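PDB 1TJO: DNA protection during starvation protein from Halobacterium salinarum, which probably protects DNA from oxidative damage by oxidising iron(II) with hydrogen peroxide and storing it as a ferric mineral inside a hollow shell of twelve subunits. Local coordinates for residues A[29-34]-A[83-88]; A[38-43]-A[101-106]; A[47-52]-A[69-74]; A[128-133]-A[158-163]. One frame throughout, in Å; residues are numbered along the deposited sequence.

Contact 1 of 4, residues A[29-34]-A[83-88]; sequences QCVDAL and ERVQAL. With FE (Fe (III) ion), chain F; MG (magnesium ion), chain Q.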
loop_
_atom_site.group_PDB
_atom_site.type_symbol
_atom_site.label_atom_id
_atom_site.label_comp_id
_atom_site.label_asym_id
_atom_site.label_seq_id
_atom_site.Cartn_x
_atom_site.Cartn_y
_atom_site.Cartn_z
ATOM N N GLN A 29 -24.214 -3.011 36.367
ATOM C CA GLN A 29 -22.944 -3.175 37.090
ATOM C C GLN A 29 -21.747 -2.925 36.190
ATOM O O GLN A 29 -20.819 -2.229 36.564
ATOM C CB GLN A 29 -22.833 -4.574 37.682
ATOM C CG GLN A 29 -23.797 -4.785 38.808
ATOM C CD GLN A 29 -23.802 -6.225 39.315
ATOM O OE1 GLN A 29 -22.879 -6.644 40.011
ATOM N NE2 GLN A 29 -24.830 -6.983 38.954
ATOM N N CYS A 30 -21.821 -3.467 34.986
ATOM C CA CYS A 30 -20.785 -3.250 33.989
ATOM C C CYS A 30 -20.729 -1.781 33.579
ATOM O O CYS A 30 -19.669 -1.239 33.468
ATOM C CB CYS A 30 -21.013 -4.139 32.777
ATOM S SG CYS A 30 -20.431 -5.860 33.041
ATOM N N VAL A 31 -21.870 -1.140 33.330
ATOM C CA VAL A 31 -21.884 0.241 32.866
ATOM C C VAL A 31 -21.317 1.172 33.913
ATOM O O VAL A 31 -20.603 2.081 33.598
ATOM C CB VAL A 31 -23.285 0.670 32.437
ATOM C CG1 VAL A 31 -23.434 2.192 32.367
ATOM C CG2 VAL A 31 -23.641 0.022 31.153
ATOM N N ASP A 32 -21.639 0.945 35.182
ATOM C CA ASP A 32 -21.084 1.758 36.261
ATOM C C ASP A 32 -19.568 1.761 36.214
ATOM O O ASP A 32 -18.911 2.831 36.344
ATOM C CB ASP A 32 -21.557 1.248 37.634
ATOM C CG ASP A 32 -23.050 1.490 37.889
ATOM O OD1 ASP A 32 -23.732 2.162 37.072
ATOM O OD2 ASP A 32 -23.611 1.034 38.916
ATOM N N ALA A 33 -19.013 0.589 35.931
ATOM C CA ALA A 33 -17.567 0.431 35.887
ATOM C C ALA A 33 -16.986 1.085 34.638
ATOM O O ALA A 33 -16.035 1.853 34.731
ATOM C CB ALA A 33 -17.210 -0.998 35.922
ATOM N N LEU A 34 -17.566 0.786 33.480
ATOM C CA LEU A 34 -17.059 1.304 32.223
ATOM C C LEU A 34 -17.130 2.854 32.185
ATOM O O LEU A 34 -16.220 3.505 31.678
ATOM C CB LEU A 34 -17.844 0.711 31.055
ATOM C CG LEU A 34 -17.672 -0.804 30.834
ATOM C CD1 LEU A 34 -18.703 -1.287 29.888
ATOM C CD2 LEU A 34 -16.302 -1.091 30.309
ATOM N N GLU A 83 -18.599 3.110 23.570
ATOM C CA GLU A 83 -19.481 2.314 22.716
ATOM C C GLU A 83 -20.042 1.080 23.456
ATOM O O GLU A 83 -21.181 0.701 23.208
ATOM C CB GLU A 83 -18.776 1.941 21.427
ATOM C CG GLU A 83 -18.504 3.247 20.660
ATOM C CD GLU A 83 -17.940 3.080 19.271
ATOM O OE1 GLU A 83 -17.699 4.105 18.561
ATOM O OE2 GLU A 83 -17.762 1.924 18.882
ATOM N N ARG A 84 -19.253 0.512 24.354
ATOM C CA ARG A 84 -19.733 -0.627 25.166
ATOM C C ARG A 84 -20.797 -0.195 26.168
ATOM O O ARG A 84 -21.797 -0.892 26.344
ATOM C CB ARG A 84 -18.564 -1.356 25.831
ATOM C CG ARG A 84 -18.928 -2.704 26.394
ATOM C CD ARG A 84 -19.379 -3.689 25.314
ATOM N NE ARG A 84 -19.720 -4.961 25.913
ATOM C CZ ARG A 84 -20.344 -5.944 25.265
ATOM N NH1 ARG A 84 -20.634 -5.817 23.961
ATOM N NH2 ARG A 84 -20.663 -7.064 25.931
ATOM N N VAL A 85 -20.617 0.954 26.823
ATOM C CA VAL A 85 -21.677 1.502 27.670
ATOM C C VAL A 85 -22.969 1.621 26.899
ATOM O O VAL A 85 -24.003 1.166 27.364
ATOM C CB VAL A 85 -21.325 2.873 28.197
ATOM C CG1 VAL A 85 -22.506 3.593 28.875
ATOM C CG2 VAL A 85 -20.178 2.715 29.221
ATOM N N GLN A 86 -22.888 2.203 25.714
ATOM C CA GLN A 86 -24.069 2.366 24.883
ATOM C C GLN A 86 -24.677 1.021 24.431
ATOM O O GLN A 86 -25.888 0.858 24.518
ATOM C CB GLN A 86 -23.735 3.260 23.702
ATOM C CG GLN A 86 -24.867 4.081 23.239
ATOM C CD GLN A 86 -25.728 3.264 22.383
ATOM O OE1 GLN A 86 -26.954 3.416 22.334
ATOM N NE2 GLN A 86 -25.111 2.333 21.726
ATOM N N ALA A 87 -23.840 0.049 24.086
ATOM C CA ALA A 87 -24.300 -1.264 23.660
ATOM C C ALA A 87 -25.044 -1.981 24.759
ATOM O O ALA A 87 -25.982 -2.729 24.464
ATOM C CB ALA A 87 -23.194 -2.122 23.149
ATOM N N LEU A 88 -24.641 -1.730 26.003
ATOM C CA LEU A 88 -25.274 -2.342 27.165
ATOM C C LEU A 88 -26.484 -1.543 27.662
ATOM O O LEU A 88 -27.053 -1.868 28.703
ATOM C CB LEU A 88 -24.263 -2.528 28.268
ATOM C CG LEU A 88 -23.137 -3.530 27.996
ATOM C CD1 LEU A 88 -22.206 -3.530 29.124
ATOM C CD2 LEU A 88 -23.652 -4.922 27.740
HETATM FE FE FE F . -16.278 5.007 17.674
HETATM MG MG MG Q . -28.726 1.857 21.818
HETATM O O HOH W 1 -27.648 0.121 22.345
HETATM O O HOH W 2 -14.607 6.181 16.752
HETATM O O HOH W 3 -16.154 3.799 16.157
HETATM O O HOH W 4 -29.736 2.389 23.632
HETATM O O HOH W 5 -30.340 0.607 21.369
#

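Contact 2 of 4, residues A[38-43]-A[101-106]; sequences LANVYV and AEASVD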
loop_
_atom_site.group_PDB
_atom_site.type_symbol
_atom_site.label_atom_id
_atom_site.label_comp_id
_atom_site.label_asym_id
_atom_site.label_seq_id
_atom_site.Cartn_x
_atom_site.Cartn_y
_atom_site.Cartn_z
ATOM N N LEU A 38 -14.197 5.385 31.548
ATOM C CA LEU A 38 -14.256 6.341 30.459
ATOM C C LEU A 38 -13.858 7.735 30.889
ATOM O O LEU A 38 -13.164 8.430 30.206
ATOM C CB LEU A 38 -15.673 6.344 29.893
ATOM C CG LEU A 38 -16.016 7.445 28.872
ATOM C CD1 LEU A 38 -15.147 7.348 27.657
ATOM C CD2 LEU A 38 -17.461 7.288 28.445
ATOM N N ALA A 39 -14.375 8.170 32.018
ATOM C CA ALA A 39 -14.098 9.525 32.518
ATOM C C ALA A 39 -12.606 9.667 32.789
ATOM O O ALA A 39 -11.940 10.650 32.391
ATOM C CB ALA A 39 -14.917 9.784 33.749
ATOM N N ASN A 40 -12.031 8.682 33.438
ATOM C CA ASN A 40 -10.591 8.711 33.735
ATOM C C ASN A 40 -9.740 8.658 32.457
ATOM O O ASN A 40 -8.778 9.393 32.338
ATOM C CB ASN A 40 -10.231 7.562 34.669
ATOM C CG ASN A 40 -10.618 7.835 36.078
ATOM O OD1 ASN A 40 -10.744 8.988 36.482
ATOM N ND2 ASN A 40 -10.835 6.762 36.847
ATOM N N VAL A 41 -10.170 7.900 31.473
ATOM C CA VAL A 41 -9.386 7.743 30.247
ATOM C C VAL A 41 -9.448 9.024 29.426
ATOM O O VAL A 41 -8.459 9.397 28.817
ATOM C CB VAL A 41 -9.822 6.500 29.451
ATOM C CG1 VAL A 41 -9.168 6.487 28.092
ATOM C CG2 VAL A 41 -9.455 5.242 30.177
ATOM N N TYR A 42 -10.583 9.728 29.422
ATOM C CA TYR A 42 -10.654 10.992 28.702
ATOM C C TYR A 42 -9.862 12.140 29.367
ATOM O O TYR A 42 -9.297 12.971 28.683
ATOM C CB TYR A 42 -12.089 11.415 28.353
ATOM C CG TYR A 42 -12.377 11.228 26.848
ATOM C CD1 TYR A 42 -13.525 10.602 26.436
ATOM C CD2 TYR A 42 -11.530 11.752 25.885
ATOM C CE1 TYR A 42 -13.816 10.438 25.118
ATOM C CE2 TYR A 42 -11.816 11.587 24.546
ATOM C CZ TYR A 42 -12.961 10.932 24.172
ATOM O OH TYR A 42 -13.257 10.739 22.820
ATOM N N VAL A 43 -9.796 12.140 30.699
ATOM C CA VAL A 43 -8.915 13.057 31.405
ATOM C C VAL A 43 -7.448 12.752 31.055
ATOM O O VAL A 43 -6.686 13.658 30.786
ATOM C CB VAL A 43 -9.149 13.120 32.943
ATOM C CG1 VAL A 43 -10.516 13.744 33.237
ATOM C CG2 VAL A 43 -9.073 11.821 33.543
ATOM N N ALA A 101 -15.638 15.781 35.895
ATOM C CA ALA A 101 -16.370 15.651 37.183
ATOM C C ALA A 101 -16.457 14.193 37.671
ATOM O O ALA A 101 -16.379 13.878 38.872
ATOM C CB ALA A 101 -17.762 16.218 37.028
ATOM N N GLU A 102 -16.672 13.287 36.731
ATOM C CA GLU A 102 -16.817 11.881 37.035
ATOM C C GLU A 102 -15.480 11.171 37.151
ATOM O O GLU A 102 -15.465 10.037 37.593
ATOM C CB GLU A 102 -17.664 11.226 35.949
ATOM C CG GLU A 102 -19.092 11.765 35.911
ATOM C CD GLU A 102 -19.976 11.174 37.011
ATOM O OE1 GLU A 102 -21.122 11.616 37.118
ATOM O OE2 GLU A 102 -19.535 10.305 37.773
ATOM N N ALA A 103 -14.375 11.818 36.756
ATOM C CA ALA A 103 -13.048 11.206 36.853
ATOM C C ALA A 103 -12.577 11.257 38.301
ATOM O O ALA A 103 -12.797 12.257 38.998
ATOM C CB ALA A 103 -12.050 11.907 35.945
ATOM N N SER A 104 -11.960 10.170 38.741
ATOM C CA SER A 104 -11.346 10.062 40.069
ATOM C C SER A 104 -9.872 10.454 40.075
ATOM O O SER A 104 -9.303 10.754 41.136
ATOM C CB SER A 104 -11.466 8.632 40.588
ATOM O OG SER A 104 -10.797 7.693 39.754
ATOM N N VAL A 105 -9.253 10.481 38.902
ATOM C CA VAL A 105 -7.836 10.766 38.836
ATOM C C VAL A 105 -7.556 12.245 39.013
ATOM O O VAL A 105 -8.420 13.060 38.858
ATOM C CB VAL A 105 -7.212 10.251 37.541
ATOM C CG1 VAL A 105 -7.376 8.757 37.448
ATOM C CG2 VAL A 105 -7.843 10.916 36.330
ATOM N N ASP A 106 -6.305 12.562 39.295
ATOM C CA ASP A 106 -5.868 13.928 39.555
ATOM C C ASP A 106 -5.442 14.585 38.257
ATOM O O ASP A 106 -4.663 14.012 37.522
ATOM C CB ASP A 106 -4.667 13.924 40.493
ATOM C CG ASP A 106 -4.955 13.223 41.786
ATOM O OD1 ASP A 106 -5.936 13.608 42.454
ATOM O OD2 ASP A 106 -4.284 12.252 42.170
#

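Contact 3 of 4, residues A[47-52]-A[69-74]; sequences QLKKHH and EAAETA. With FE (Fe (III) ion), chain J.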
loop_
_atom_site.group_PDB
_atom_site.type_symbol
_atom_site.label_atom_id
_atom_site.label_comp_id
_atom_site.label_asym_id
_atom_site.label_seq_id
_atom_site.Cartn_x
_atom_site.Cartn_y
_atom_site.Cartn_z
ATOM N N GLN A 47 -4.731 15.218 29.112
ATOM C CA GLN A 47 -3.460 15.578 29.741
ATOM C C GLN A 47 -2.255 15.114 28.915
ATOM O O GLN A 47 -1.248 15.811 28.835
ATOM C CB GLN A 47 -3.366 14.994 31.119
ATOM C CG GLN A 47 -2.200 15.582 31.897
ATOM C CD GLN A 47 -2.410 15.573 33.409
ATOM O OE1 GLN A 47 -3.219 16.343 33.928
ATOM N NE2 GLN A 47 -1.688 14.696 34.111
ATOM N N LEU A 48 -2.415 13.989 28.226
ATOM C CA LEU A 48 -1.390 13.520 27.291
ATOM C C LEU A 48 -1.280 14.521 26.146
ATOM O O LEU A 48 -0.179 14.860 25.707
ATOM C CB LEU A 48 -1.728 12.129 26.761
ATOM C CG LEU A 48 -1.605 10.996 27.756
ATOM C CD1 LEU A 48 -2.129 9.715 27.198
ATOM C CD2 LEU A 48 -0.179 10.761 28.232
ATOM N N LYS A 49 -2.430 14.974 25.656
ATOM C CA LYS A 49 -2.436 16.020 24.622
ATOM C C LYS A 49 -1.723 17.257 25.091
ATOM O O LYS A 49 -0.876 17.752 24.405
ATOM C CB LYS A 49 -3.858 16.377 24.181
ATOM C CG LYS A 49 -4.564 15.334 23.297
ATOM C CD LYS A 49 -3.781 15.000 22.092
ATOM C CE LYS A 49 -3.850 15.997 21.037
ATOM N NZ LYS A 49 -4.010 15.297 19.650
ATOM N N LYS A 50 -2.020 17.732 26.302
ATOM C CA LYS A 50 -1.328 18.877 26.862
ATOM C C LYS A 50 0.181 18.683 26.837
ATOM O O LYS A 50 0.931 19.554 26.433
ATOM C CB LYS A 50 -1.740 19.052 28.311
ATOM C CG LYS A 50 -1.028 20.179 28.985
ATOM C CD LYS A 50 -1.540 20.307 30.407
ATOM C CE LYS A 50 -0.860 21.454 31.094
ATOM N NZ LYS A 50 -1.191 21.599 32.557
ATOM N N HIS A 51 0.630 17.560 27.347
ATOM C CA HIS A 51 2.063 17.293 27.419
ATOM C C HIS A 51 2.727 17.156 26.047
ATOM O O HIS A 51 3.854 17.644 25.882
ATOM C CB HIS A 51 2.317 16.112 28.336
ATOM C CG HIS A 51 1.871 16.377 29.741
ATOM N ND1 HIS A 51 1.654 15.380 30.664
ATOM C CD2 HIS A 51 1.592 17.545 30.371
ATOM C CE1 HIS A 51 1.253 15.931 31.803
ATOM N NE2 HIS A 51 1.210 17.241 31.651
ATOM N N HIS A 52 2.049 16.477 25.110
ATOM C CA HIS A 52 2.413 16.453 23.677
ATOM C C HIS A 52 2.608 17.861 23.088
ATOM O O HIS A 52 3.592 18.142 22.477
ATOM C CB HIS A 52 1.329 15.641 22.969
ATOM C CG HIS A 52 1.265 15.778 21.483
ATOM N ND1 HIS A 52 2.115 15.087 20.641
ATOM C CD2 HIS A 52 0.365 16.392 20.692
ATOM C CE1 HIS A 52 1.740 15.284 19.385
ATOM N NE2 HIS A 52 0.695 16.094 19.382
ATOM N N GLU A 69 1.057 9.468 20.245
ATOM C CA GLU A 69 0.651 8.068 20.093
ATOM C C GLU A 69 -0.092 7.584 21.356
ATOM O O GLU A 69 -1.113 6.890 21.259
ATOM C CB GLU A 69 1.861 7.179 19.860
ATOM C CG GLU A 69 2.579 7.399 18.539
ATOM C CD GLU A 69 3.896 6.611 18.497
ATOM O OE1 GLU A 69 3.826 5.337 18.413
ATOM O OE2 GLU A 69 5.003 7.239 18.604
ATOM N N ALA A 70 0.393 7.959 22.525
ATOM C CA ALA A 70 -0.249 7.568 23.792
ATOM C C ALA A 70 -1.646 8.175 23.874
ATOM O O ALA A 70 -2.580 7.528 24.325
ATOM C CB ALA A 70 0.547 7.965 24.987
ATOM N N ALA A 71 -1.796 9.423 23.453
ATOM C CA ALA A 71 -3.099 10.058 23.458
ATOM C C ALA A 71 -4.040 9.375 22.476
ATOM O O ALA A 71 -5.238 9.196 22.755
ATOM C CB ALA A 71 -2.970 11.534 23.118
ATOM N N GLU A 72 -3.528 9.000 21.305
ATOM C CA GLU A 72 -4.378 8.307 20.334
ATOM C C GLU A 72 -4.868 6.983 20.916
ATOM O O GLU A 72 -6.014 6.596 20.724
ATOM C CB GLU A 72 -3.600 8.062 19.037
ATOM C CG GLU A 72 -4.341 7.311 17.971
ATOM C CD GLU A 72 -3.498 7.215 16.700
ATOM O OE1 GLU A 72 -2.811 6.178 16.486
ATOM O OE2 GLU A 72 -3.499 8.196 15.933
ATOM N N THR A 73 -3.992 6.306 21.661
ATOM C CA THR A 73 -4.357 5.039 22.304
ATOM C C THR A 73 -5.456 5.311 23.308
ATOM O O THR A 73 -6.438 4.593 23.353
ATOM C CB THR A 73 -3.115 4.403 22.938
ATOM O OG1 THR A 73 -2.317 3.900 21.879
ATOM C CG2 THR A 73 -3.463 3.212 23.837
ATOM N N ALA A 74 -5.314 6.348 24.124
ATOM C CA ALA A 74 -6.295 6.629 25.120
ATOM C C ALA A 74 -7.618 6.987 24.503
ATOM O O ALA A 74 -8.669 6.564 24.982
ATOM C CB ALA A 74 -5.838 7.770 25.987
HETATM FE FE FE J . -0.262 16.993 17.622
HETATM O O HOH W 6 0.991 16.282 16.291
HETATM O O HOH W 7 -1.374 15.008 17.261
#

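Contact 4 of 4, residues A[128-133]-A[158-163]; sequences DIIEAT and ELEDDA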
loop_
_atom_site.group_PDB
_atom_site.type_symbol
_atom_site.label_atom_id
_atom_site.label_comp_id
_atom_site.label_asym_id
_atom_site.label_seq_id
_atom_site.Cartn_x
_atom_site.Cartn_y
_atom_site.Cartn_z
ATOM N N ASP A 128 -3.670 4.499 38.267
ATOM C CA ASP A 128 -5.036 4.439 38.801
ATOM C C ASP A 128 -5.985 3.712 37.844
ATOM O O ASP A 128 -6.845 2.921 38.244
ATOM C CB ASP A 128 -5.536 5.872 38.994
ATOM C CG ASP A 128 -4.910 6.575 40.201
ATOM O OD1 ASP A 128 -4.063 6.009 40.925
ATOM O OD2 ASP A 128 -5.235 7.735 40.467
ATOM N N ILE A 129 -5.817 3.980 36.543
ATOM C CA ILE A 129 -6.662 3.386 35.511
ATOM C C ILE A 129 -6.367 1.890 35.382
ATOM O O ILE A 129 -7.255 1.096 35.200
ATOM C CB ILE A 129 -6.485 4.095 34.152
ATOM C CG1 ILE A 129 -7.050 5.521 34.251
ATOM C CG2 ILE A 129 -7.231 3.336 33.068
ATOM C CD1 ILE A 129 -6.796 6.410 33.049
ATOM N N ILE A 130 -5.113 1.529 35.496
ATOM C CA ILE A 130 -4.656 0.164 35.354
ATOM C C ILE A 130 -5.226 -0.671 36.506
ATOM O O ILE A 130 -5.759 -1.728 36.267
ATOM C CB ILE A 130 -3.126 0.114 35.307
ATOM C CG1 ILE A 130 -2.635 0.502 33.893
ATOM C CG2 ILE A 130 -2.596 -1.281 35.616
ATOM C CD1 ILE A 130 -1.264 0.903 33.887
ATOM N N GLU A 131 -5.192 -0.145 37.735
ATOM C CA GLU A 131 -5.730 -0.889 38.867
ATOM C C GLU A 131 -7.234 -1.062 38.742
ATOM O O GLU A 131 -7.769 -2.159 38.966
ATOM C CB GLU A 131 -5.394 -0.205 40.192
ATOM C CG GLU A 131 -3.918 -0.189 40.488
ATOM C CD GLU A 131 -3.617 0.262 41.906
ATOM O OE1 GLU A 131 -3.465 1.478 42.133
ATOM O OE2 GLU A 131 -3.575 -0.607 42.791
ATOM N N ALA A 132 -7.935 -0.002 38.350
ATOM C CA ALA A 132 -9.377 -0.115 38.138
ATOM C C ALA A 132 -9.755 -1.051 37.008
ATOM O O ALA A 132 -10.684 -1.851 37.161
ATOM C CB ALA A 132 -10.002 1.241 37.937
ATOM N N THR A 133 -8.997 -1.021 35.910
ATOM C CA THR A 133 -9.306 -1.867 34.790
ATOM C C THR A 133 -9.165 -3.328 35.159
ATOM O O THR A 133 -9.945 -4.163 34.741
ATOM C CB THR A 133 -8.419 -1.519 33.594
ATOM O OG1 THR A 133 -8.690 -0.143 33.241
ATOM C CG2 THR A 133 -8.791 -2.429 32.378
ATOM N N GLU A 158 -2.486 -2.208 26.139
ATOM C CA GLU A 158 -2.026 -0.962 25.502
ATOM C C GLU A 158 -1.721 0.128 26.523
ATOM O O GLU A 158 -0.695 0.811 26.423
ATOM C CB GLU A 158 -3.083 -0.442 24.557
ATOM C CG GLU A 158 -3.468 -1.385 23.421
ATOM C CD GLU A 158 -2.323 -1.871 22.574
ATOM O OE1 GLU A 158 -1.340 -1.099 22.362
ATOM O OE2 GLU A 158 -2.410 -3.042 22.081
ATOM N N LEU A 159 -2.566 0.257 27.540
ATOM C CA LEU A 159 -2.355 1.277 28.583
ATOM C C LEU A 159 -1.140 0.907 29.421
ATOM O O LEU A 159 -0.337 1.797 29.766
ATOM C CB LEU A 159 -3.617 1.434 29.422
ATOM C CG LEU A 159 -4.796 2.151 28.777
ATOM C CD1 LEU A 159 -4.965 1.926 27.320
ATOM C CD2 LEU A 159 -6.082 1.814 29.557
ATOM N N GLU A 160 -0.961 -0.377 29.715
ATOM C CA GLU A 160 0.232 -0.822 30.472
ATOM C C GLU A 160 1.495 -0.561 29.688
ATOM O O GLU A 160 2.524 -0.168 30.260
ATOM C CB GLU A 160 0.143 -2.272 30.952
ATOM C CG GLU A 160 -0.953 -2.502 32.014
ATOM C CD GLU A 160 -0.749 -3.793 32.797
ATOM O OE1 GLU A 160 0.360 -4.374 32.729
ATOM O OE2 GLU A 160 -1.706 -4.234 33.477
ATOM N N ASP A 161 1.459 -0.776 28.378
ATOM C CA ASP A 161 2.653 -0.524 27.609
ATOM C C ASP A 161 3.036 0.938 27.686
ATOM O O ASP A 161 4.218 1.298 27.884
ATOM C CB ASP A 161 2.439 -0.914 26.156
ATOM C CG ASP A 161 3.751 -1.039 25.396
ATOM O OD1 ASP A 161 3.855 -0.474 24.293
ATOM O OD2 ASP A 161 4.742 -1.624 25.876
ATOM N N ASP A 162 2.068 1.832 27.533
ATOM C CA ASP A 162 2.404 3.256 27.627
ATOM C C ASP A 162 2.838 3.707 29.019
ATOM O O ASP A 162 3.749 4.500 29.155
ATOM C CB ASP A 162 1.222 4.107 27.187
ATOM C CG ASP A 162 0.962 3.995 25.717
ATOM O OD1 ASP A 162 1.948 3.644 25.022
ATOM O OD2 ASP A 162 -0.115 4.273 25.181
ATOM N N ALA A 163 2.208 3.164 30.063
ATOM C CA ALA A 163 2.636 3.451 31.437
ATOM C C ALA A 163 4.081 3.026 31.667
ATOM O O ALA A 163 4.878 3.741 32.274
ATOM C CB ALA A 163 1.739 2.766 32.422
#

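Contact 1 of 4, residues A[29-34]-A[83-88]
Leu34 and Val85 meet most tightly, with CB of Leu34 3.6 Å from CG2 of Val85. The CD1 branch of Leu34 reaches on to Arg84, 3.8 Å from its CG, so that the root of the arginine serves as hydrocarbon. Beyond CG the arginine bends at chi2 (63°), and its guanidinium pairs with Asp145 and with Glu160 of a neighbouring subunit. Val31 and Val85 cross at about a right angle, their CG1 methyls 3.9 Å apart, while CG2 of Val31 lies against CB of Leu88. Short, branched valines suit this place, where the two backbones come nearest. Packing is looser between the CD1 atoms of Leu34 and Leu88, at 4.2 Å. On the solvent side Asp32 points away from the partner helix, as befits a carboxylate. Two residues of 83-88 that take no part in the packing reach metals instead: OE1 of Glu83 binds iron(III) at 1.9 Å, together with Asp79 and with His52 of a second subunit, and OE1 of Gln86 binds magnesium. Running at 158° to each other, the segments form an antiparallel pair of the ferritin-like four-helix bundle, with one half of the intersubunit iron site of the Dps family carried by its second helix.

Contact 2 of 4, residues A[38-43]-A[101-106]
OD1 of Asn40 is gripped by two consecutive backbone N-H groups, those of Ser104 and Val105. N of Ser104 lies 2.8 Å from OD1 of Asn40, in the carbonyl plane and on a lone pair, although the angle at the hydrogen is only 131°. N of Val105 stands well above that plane, 3.2 Å from OD1 of Asn40, with a straighter bond, 155° at the hydrogen. The other half of the amide works as a donor: ND2 of Asn40 donates a hydrogen bond to OG of Ser104 at 3.1 Å, the hydroxyl lying slightly out of the amide plane. Ser104 holds OG between its backbone N and carbonyl carbon (chi1 61°), a position that lets one amide serve both its hydroxyl and its N-H. Asparagine suits this buried spot because it offers an acceptor and a donor side by side. An alanine here would probably leave the N-H groups of Ser104 and Val105 without this acceptor and let the chain they belong to drift from the helix. Around the polar grip the residues are small and apolar. CB of Ala39 rests 3.7 Å from N of Ala103, and CG1 of Val43 covers CB of Ala103 at 3.6 Å. CG1 of Val105 packs 3.6 Å from CG of Asn40, and the valine also touches Ile125 and Asp128 of helix 115-142. Asn40 thus fastens the chain following helix 96-102 to the bundle, and a short helix in the long connection between the second and third bundle helices is a hallmark of the Dps fold.

Contact 3 of 4, residues A[47-52]-A[69-74]
Leu48 sets CG anti to its carbonyl carbon (chi1 -71°) and continues with CD1 anti to CA, an extended course that carries this methyl onto the backbone of Ala70. CD1 of Leu48 lies 3.6 Å from O of Ala70 and 3.9 Å from CB of the same residue. Nearer the root, CB of Leu48 meets CB of Ala71, also at 3.9 Å. Lys49 instead folds back at chi2 (-55°), which brings its CD to 3.7 Å from CB of Ala71. The methyl of Ala71 is therefore touched by both a leucine and the hydrocarbon part of a lysine. Ala70 and Ala71 suit this surface because their single methyls leave room for Leu48 and the chain of Lys49; the axes of the two segments approach to 8.7 Å, antiparallel at 163°. Tyr126 of helix 115-142 packs on both Leu48 and Ala70, and Leu67 is a further neighbour of Leu48. The polar end of Lys49 leaves this apolar setting: NZ is hydrogen-bonded to Asp79 of a second subunit and makes a long, weak ion pair with Glu75 there.

His52 points toward the other helix without packing on it. NE2 of His52 binds iron(III) at 2.2 Å. ND1 is hydrogen-bonded to the carbonyl O of His64, whose ring stacks on that of His52, so a second-shell residue fixes the turn of the imidazole. Because Asp79 and Glu83 of the second subunit also bind this iron, one chain brings the nitrogen and another the carboxylates, and the iron can be held fully only where two subunits meet.

Contact 4 of 4, residues A[128-133]-A[158-163]
Ile130 faces Glu160 and Ala163 in the ferritin-like four-helix bundle, where segments 128-133 and 158-163, on helices 115-142 and 146-169, run antiparallel at 151°. The CB of Ile130 is aimed at the other helix, and the two branches part from there. CG1, anti to the carbonyl carbon (chi1 -79°), lies 3.9 Å from CG of Glu160. CG2 turns to the acidic end of the same residue, 3.8 Å from OE2 of Glu160. At the tip, CD1 of Ile130 settles on CB of Ala163 at 3.8 Å, with CG of Glu160 close by. A long, branched side chain suits the place, since the segment axes come no closer than 10.2 Å and Ala163 offers only a methyl. An alanine here keeps CB alone and would probably open a gap beside the methyl of Ala163 and CG of Glu160.

Glu160 is extended beyond CG and crosses Ile130 obliquely, offering its CG as hydrocarbon while both carboxylate oxygens find charged partners. OE2 forms a salt bridge with Arg134 of the same chain and OE1 one with Arg84 of a neighbouring subunit; Ala19 of that subunit packs on Ile130. On the flank turned to helices 24-54 and 60-87, Ile129 and Leu159 cross at about a right angle, CG2 of Ile129 being 4.0 Å from CD2 of Leu159. Leu159 also touches Val77, and Ile129 touches Leu44, joining this pair to the other two bundle helices. O of Ile129 takes two bonds from opposite faces of its carbonyl plane: N of Thr133 at 2.8 Å and OG1 of Thr133 at 2.7 Å.

Helix 24-54 comes first and supplies one side of three contacts. Contact 1 joins its early turns to the end of helix 60-87, closing a loop over the whole first hairpin. Contact 3, far along the same two helices and on the opposite side of the chain's centre, is nested inside that loop. Contact 2 crosses contact 1: its first segment lies inside that loop and its second, 101-106, comes after it has closed; contact 3 nests within its loop too. Contact 4 follows in series, closing the second hairpin, of helices 115-142 and 146-169. The hairpins meet where Ile129 packs on Asn40, joining contacts 2 and 4, and where Thr73 touches Leu159, joining contacts 3 and 4.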